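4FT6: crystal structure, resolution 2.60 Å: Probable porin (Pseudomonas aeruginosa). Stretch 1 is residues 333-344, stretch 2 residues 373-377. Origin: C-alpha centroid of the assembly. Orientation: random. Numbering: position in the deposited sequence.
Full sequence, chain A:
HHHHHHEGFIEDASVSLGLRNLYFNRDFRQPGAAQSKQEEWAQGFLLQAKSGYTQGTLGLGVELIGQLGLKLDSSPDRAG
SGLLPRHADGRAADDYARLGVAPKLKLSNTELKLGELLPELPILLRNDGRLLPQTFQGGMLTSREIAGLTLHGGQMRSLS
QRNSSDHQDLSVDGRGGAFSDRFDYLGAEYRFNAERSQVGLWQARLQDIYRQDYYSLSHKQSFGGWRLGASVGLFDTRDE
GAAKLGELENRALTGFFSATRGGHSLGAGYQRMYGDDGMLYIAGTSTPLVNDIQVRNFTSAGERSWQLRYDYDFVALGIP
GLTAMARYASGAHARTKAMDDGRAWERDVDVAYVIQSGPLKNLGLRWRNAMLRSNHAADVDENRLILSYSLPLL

Stretch 1 333-344: HARTKAMDDGRA
Stretch 2, residues 373-377: RSNHA

Stretch 1 is a hairpin: strand 333-334, loop, strand 342-344. Ala 334 N donates to Gly 342 O (3.2 Å) and Gly 342 N to Ala 334 O (2.9 Å).

Stretch 2 leaves its strand after Ser 374 and turns through Asn 375 (phi/psi -111/14) and His 376 (-137/-47). It runs antiparallel to strand 342-344. Ala 344 and Ser 374 form a non-hydrogen-bonded pair, CA to CA 4.1 Å, side chains on the same face, CB to CB 3.7 Å. Both are extended (-159/153, -165/164).

Hydrogen bonds converge on Arg 343. Asn 375 (chi1 p, 62°; chi2 6°) donates N to Arg 343 O (3.2 Å). Arg 343 N donates to Asn 375 OD1 (2.9 Å, 170°), so the amide side chain stands in for a backbone carbonyl. Ser 374, chi1 t (170°), donates OG to Arg 343 O (3.0 Å). The same OG accepts from His 376 N (2.9 Å) and Ala 377 N (2.8 Å), which ties the turn to the strand. CA-H...O contacts add Ser 374 CA to Arg 343 O and Ala 344 CA to Arg 373 O, both 3.3 Å.

Packing centres on His 376, chi1 p (63°), chi2 -76°. Its CB points toward stretch 1, and it has the largest covered area. Thr 336 CG2 lies 3.7 Å from CD2 of His 376, Ala 344 CB 4.0 Å from CE1, and Ala 334 CB 4.2 Å from NE2. Gly 342 CA is 3.8 Å from His 376 ND1; a CB there would clash with Ala 334 O. Met 339, chi1 p (78°), sets SD 3.3 Å from Asn 375 O and CE 3.6 Å from Asn 375 ND2. The contact buries 394 Å². Ala 334, Gly 342 and Ala 344 are buried, and their small size leaves room for the His 376 ring.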

ATOM      1  N   HIS A 333     -22.881  -3.644  -9.736  1.00 70.80           N
ATOM      2  CA  HIS A 333     -22.984  -2.536 -10.691  1.00 69.20           C
ATOM      3  C   HIS A 333     -21.679  -2.145 -11.379  1.00 76.10           C
ATOM      4  O   HIS A 333     -21.552  -1.016 -11.842  1.00 89.42           O
ATOM      5  CB  HIS A 333     -23.583  -1.290 -10.039  1.00 65.82           C
ATOM      6  CG  HIS A 333     -24.940  -1.507  -9.465  1.00 74.60           C
ATOM      7  ND1 HIS A 333     -25.184  -1.480  -8.103  1.00 78.23           N
ATOM      8  CD2 HIS A 333     -26.130  -1.754 -10.053  1.00 79.55           C
ATOM      9  CE1 HIS A 333     -26.464  -1.701  -7.887  1.00 77.20           C
ATOM     10  NE2 HIS A 333     -27.066  -1.870  -9.050  1.00 81.37           N
ATOM     11  N   ALA A 334     -20.714  -3.054 -11.466  1.00 74.01           N
ATOM     12  CA  ALA A 334     -19.468  -2.733 -12.164  1.00 70.05           C
ATOM     13  C   ALA A 334     -19.670  -2.827 -13.677  1.00 78.28           C
ATOM     14  O   ALA A 334     -20.388  -3.713 -14.147  1.00 79.14           O
ATOM     15  CB  ALA A 334     -18.347  -3.659 -11.721  1.00 55.96           C
ATOM     16  N   ARG A 335     -19.034  -1.924 -14.432  1.00 83.67           N
ATOM     17  CA  ARG A 335     -19.099  -1.926 -15.904  1.00 83.19           C
ATOM     18  C   ARG A 335     -17.815  -2.474 -16.541  1.00 88.15           C
ATOM     19  O   ARG A 335     -16.711  -2.057 -16.184  1.00 92.63           O
ATOM     20  CB  ARG A 335     -19.389  -0.513 -16.423  1.00 76.13           C
ATOM     21  CG  ARG A 335     -20.300   0.277 -15.498  1.00 70.89           C
ATOM     22  CD  ARG A 335     -20.962   1.452 -16.194  1.00 81.39           C
ATOM     23  NE  ARG A 335     -21.577   2.342 -15.211  1.00 90.94           N
ATOM     24  CZ  ARG A 335     -21.032   3.480 -14.788  1.00 92.11           C
ATOM     25  NH1 ARG A 335     -19.871   3.885 -15.287  1.00 86.40           N
ATOM     26  NH2 ARG A 335     -21.653   4.217 -13.873  1.00 94.54           N
ATOM     27  N   THR A 336     -17.957  -3.416 -17.472  1.00 95.42           N
ATOM     28  CA  THR A 336     -16.794  -4.087 -18.068  1.00100.34           C
ATOM     29  C   THR A 336     -16.955  -4.343 -19.564  1.00110.01           C
ATOM     30  O   THR A 336     -16.654  -5.446 -20.037  1.00114.25           O
ATOM     31  CB  THR A 336     -16.514  -5.459 -17.410  1.00 99.25           C
ATOM     32  OG1 THR A 336     -17.547  -6.389 -17.775  1.00106.79           O
ATOM     33  CG2 THR A 336     -16.426  -5.344 -15.887  1.00 89.64           C
ATOM     34  N   LYS A 337     -17.432  -3.337 -20.299  1.00113.80           N
ATOM     35  CA  LYS A 337     -17.681  -3.452 -21.744  1.00118.09           C
ATOM     36  C   LYS A 337     -18.661  -4.581 -22.097  1.00122.98           C
ATOM     37  O   LYS A 337     -19.688  -4.349 -22.745  1.00127.52           O
ATOM     38  CB  LYS A 337     -16.370  -3.607 -22.526  1.00115.16           C
ATOM     39  N   ALA A 338     -18.331  -5.798 -21.670  1.00118.60           N
ATOM     40  CA  ALA A 338     -19.219  -6.942 -21.814  1.00115.46           C
ATOM     41  C   ALA A 338     -20.533  -6.717 -21.072  1.00120.92           C
ATOM     42  O   ALA A 338     -21.614  -6.849 -21.653  1.00125.62           O
ATOM     43  CB  ALA A 338     -18.534  -8.202 -21.308  1.00109.52           C
ATOM     44  N   MET A 339     -20.438  -6.379 -19.787  1.00119.57           N
ATOM     45  CA  MET A 339     -21.630  -6.214 -18.959  1.00114.15           C
ATOM     46  C   MET A 339     -21.555  -5.021 -18.012  1.00114.26           C
ATOM     47  O   MET A 339     -20.471  -4.588 -17.617  1.00114.82           O
ATOM     48  CB  MET A 339     -21.889  -7.487 -18.142  1.00107.37           C
ATOM     49  CG  MET A 339     -20.998  -7.635 -16.911  1.00 98.71           C
ATOM     50  SD  MET A 339     -20.600  -9.344 -16.481  1.00116.15           S
ATOM     51  CE  MET A 339     -22.220 -10.072 -16.224  1.00 99.33           C
ATOM     52  N   ASP A 340     -22.725  -4.483 -17.676  1.00114.37           N
ATOM     53  CA  ASP A 340     -22.889  -3.656 -16.491  1.00111.79           C
ATOM     54  C   ASP A 340     -23.475  -4.611 -15.465  1.00110.93           C
ATOM     55  O   ASP A 340     -23.712  -5.776 -15.791  1.00121.92           O
ATOM     56  CB  ASP A 340     -23.847  -2.505 -16.769  1.00115.99           C
ATOM     57  CG  ASP A 340     -23.505  -1.767 -18.046  1.00125.28           C
ATOM     58  OD1 ASP A 340     -22.794  -2.347 -18.896  1.00126.16           O
ATOM     59  OD2 ASP A 340     -23.952  -0.613 -18.206  1.00131.32           O
ATOM     60  N   ASP A 341     -23.712  -4.142 -14.245  1.00 96.76           N
ATOM     61  CA  ASP A 341     -24.171  -5.027 -13.171  1.00 92.41           C
ATOM     62  C   ASP A 341     -23.192  -6.187 -12.942  1.00 91.44           C
ATOM     63  O   ASP A 341     -23.603  -7.319 -12.683  1.00 92.69           O
ATOM     64  CB  ASP A 341     -25.588  -5.555 -13.437  1.00 88.19           C
ATOM     65  N   GLY A 342     -21.897  -5.895 -13.042  1.00 86.18           N
ATOM     66  CA  GLY A 342     -20.866  -6.850 -12.682  1.00 82.07           C
ATOM     67  C   GLY A 342     -20.827  -7.049 -11.174  1.00 80.06           C
ATOM     68  O   GLY A 342     -20.845  -6.074 -10.416  1.00 82.41           O
ATOM     69  N   ARG A 343     -20.777  -8.309 -10.741  1.00 72.57           N
ATOM     70  CA  ARG A 343     -20.767  -8.648  -9.324  1.00 58.68           C
ATOM     71  C   ARG A 343     -19.481  -9.380  -8.925  1.00 61.79           C
ATOM     72  O   ARG A 343     -18.868 -10.084  -9.735  1.00 65.15           O
ATOM     73  CB  ARG A 343     -21.987  -9.502  -8.974  1.00 64.53           C
ATOM     74  CG  ARG A 343     -23.323  -8.769  -9.042  1.00 68.33           C
ATOM     75  N   ALA A 344     -19.075  -9.207  -7.671  1.00 54.67           N
ATOM     76  CA  ALA A 344     -17.925  -9.919  -7.132  1.00 54.88           C
ATOM     77  C   ALA A 344     -18.008  -9.949  -5.618  1.00 62.60           C
ATOM     78  O   ALA A 344     -18.622  -9.070  -5.001  1.00 63.95           O
ATOM     79  CB  ALA A 344     -16.628  -9.264  -7.575  1.00 52.79           C
ATOM     80  N   ARG A 373     -14.778 -14.622  -6.018  1.00 60.35           N
ATOM     81  CA  ARG A 373     -15.639 -15.114  -7.087  1.00 62.43           C
ATOM     82  C   ARG A 373     -16.351 -13.927  -7.718  1.00 63.05           C
ATOM     83  O   ARG A 373     -16.643 -12.932  -7.037  1.00 65.05           O
ATOM     84  CB  ARG A 373     -16.654 -16.136  -6.569  1.00 58.31           C
ATOM     85  CG  ARG A 373     -16.035 -17.294  -5.817  1.00 58.59           C
ATOM     86  CD  ARG A 373     -15.383 -18.294  -6.752  1.00 60.61           C
ATOM     87  NE  ARG A 373     -14.795 -19.417  -6.015  1.00 65.42           N
ATOM     88  CZ  ARG A 373     -13.529 -19.473  -5.608  1.00 65.15           C
ATOM     89  NH1 ARG A 373     -12.696 -18.474  -5.866  1.00 62.61           N
ATOM     90  NH2 ARG A 373     -13.098 -20.535  -4.947  1.00 65.60           N
ATOM     91  N   SER A 374     -16.641 -14.050  -9.008  1.00 55.47           N
ATOM     92  CA  SER A 374     -17.118 -12.925  -9.786  1.00 60.38           C
ATOM     93  C   SER A 374     -17.712 -13.424 -11.086  1.00 59.62           C
ATOM     94  O   SER A 374     -17.486 -14.570 -11.457  1.00 67.83           O
ATOM     95  CB  SER A 374     -15.943 -11.980 -10.067  1.00 66.74           C
ATOM     96  OG  SER A 374     -16.307 -10.992 -11.017  1.00 72.97           O
ATOM     97  N   ASN A 375     -18.480 -12.578 -11.764  1.00 64.03           N
ATOM     98  CA  ASN A 375     -18.984 -12.890 -13.104  1.00 68.81           C
ATOM     99  C   ASN A 375     -18.324 -11.998 -14.160  1.00 78.20           C
ATOM    100  O   ASN A 375     -18.787 -11.897 -15.305  1.00 88.37           O
ATOM    101  CB  ASN A 375     -20.522 -12.804 -13.182  1.00 70.57           C
ATOM    102  CG  ASN A 375     -21.077 -11.401 -12.874  1.00 76.19           C
ATOM    103  OD1 ASN A 375     -20.338 -10.423 -12.703  1.00 74.58           O
ATOM    104  ND2 ASN A 375     -22.404 -11.308 -12.819  1.00 77.55           N
ATOM    105  N   HIS A 376     -17.243 -11.338 -13.753  1.00 73.82           N
ATOM    106  CA  HIS A 376     -16.406 -10.572 -14.677  1.00 75.48           C
ATOM    107  C   HIS A 376     -14.907 -10.793 -14.416  1.00 72.54           C
ATOM    108  O   HIS A 376     -14.150 -11.054 -15.346  1.00 75.83           O
ATOM    109  CB  HIS A 376     -16.786  -9.081 -14.685  1.00 66.25           C
ATOM    110  CG  HIS A 376     -16.587  -8.386 -13.376  1.00 67.68           C
ATOM    111  ND1 HIS A 376     -17.434  -8.543 -12.304  1.00 78.78           N
ATOM    112  CD2 HIS A 376     -15.644  -7.486 -12.981  1.00 71.13           C
ATOM    113  CE1 HIS A 376     -17.019  -7.791 -11.295  1.00 77.70           C
ATOM    114  NE2 HIS A 376     -15.936  -7.146 -11.685  1.00 74.09           N
ATOM    115  N   ALA A 377     -14.493 -10.715 -13.153  1.00 65.19           N
ATOM    116  CA  ALA A 377     -13.104 -10.983 -12.789  1.00 59.55           C
ATOM    117  C   ALA A 377     -12.829 -12.480 -12.733  1.00 67.82           C
ATOM    118  O   ALA A 377     -13.747 -13.293 -12.578  1.00 74.19           O
ATOM    119  CB  ALA A 377     -12.755 -10.343 -11.453  1.00 48.76           C
TER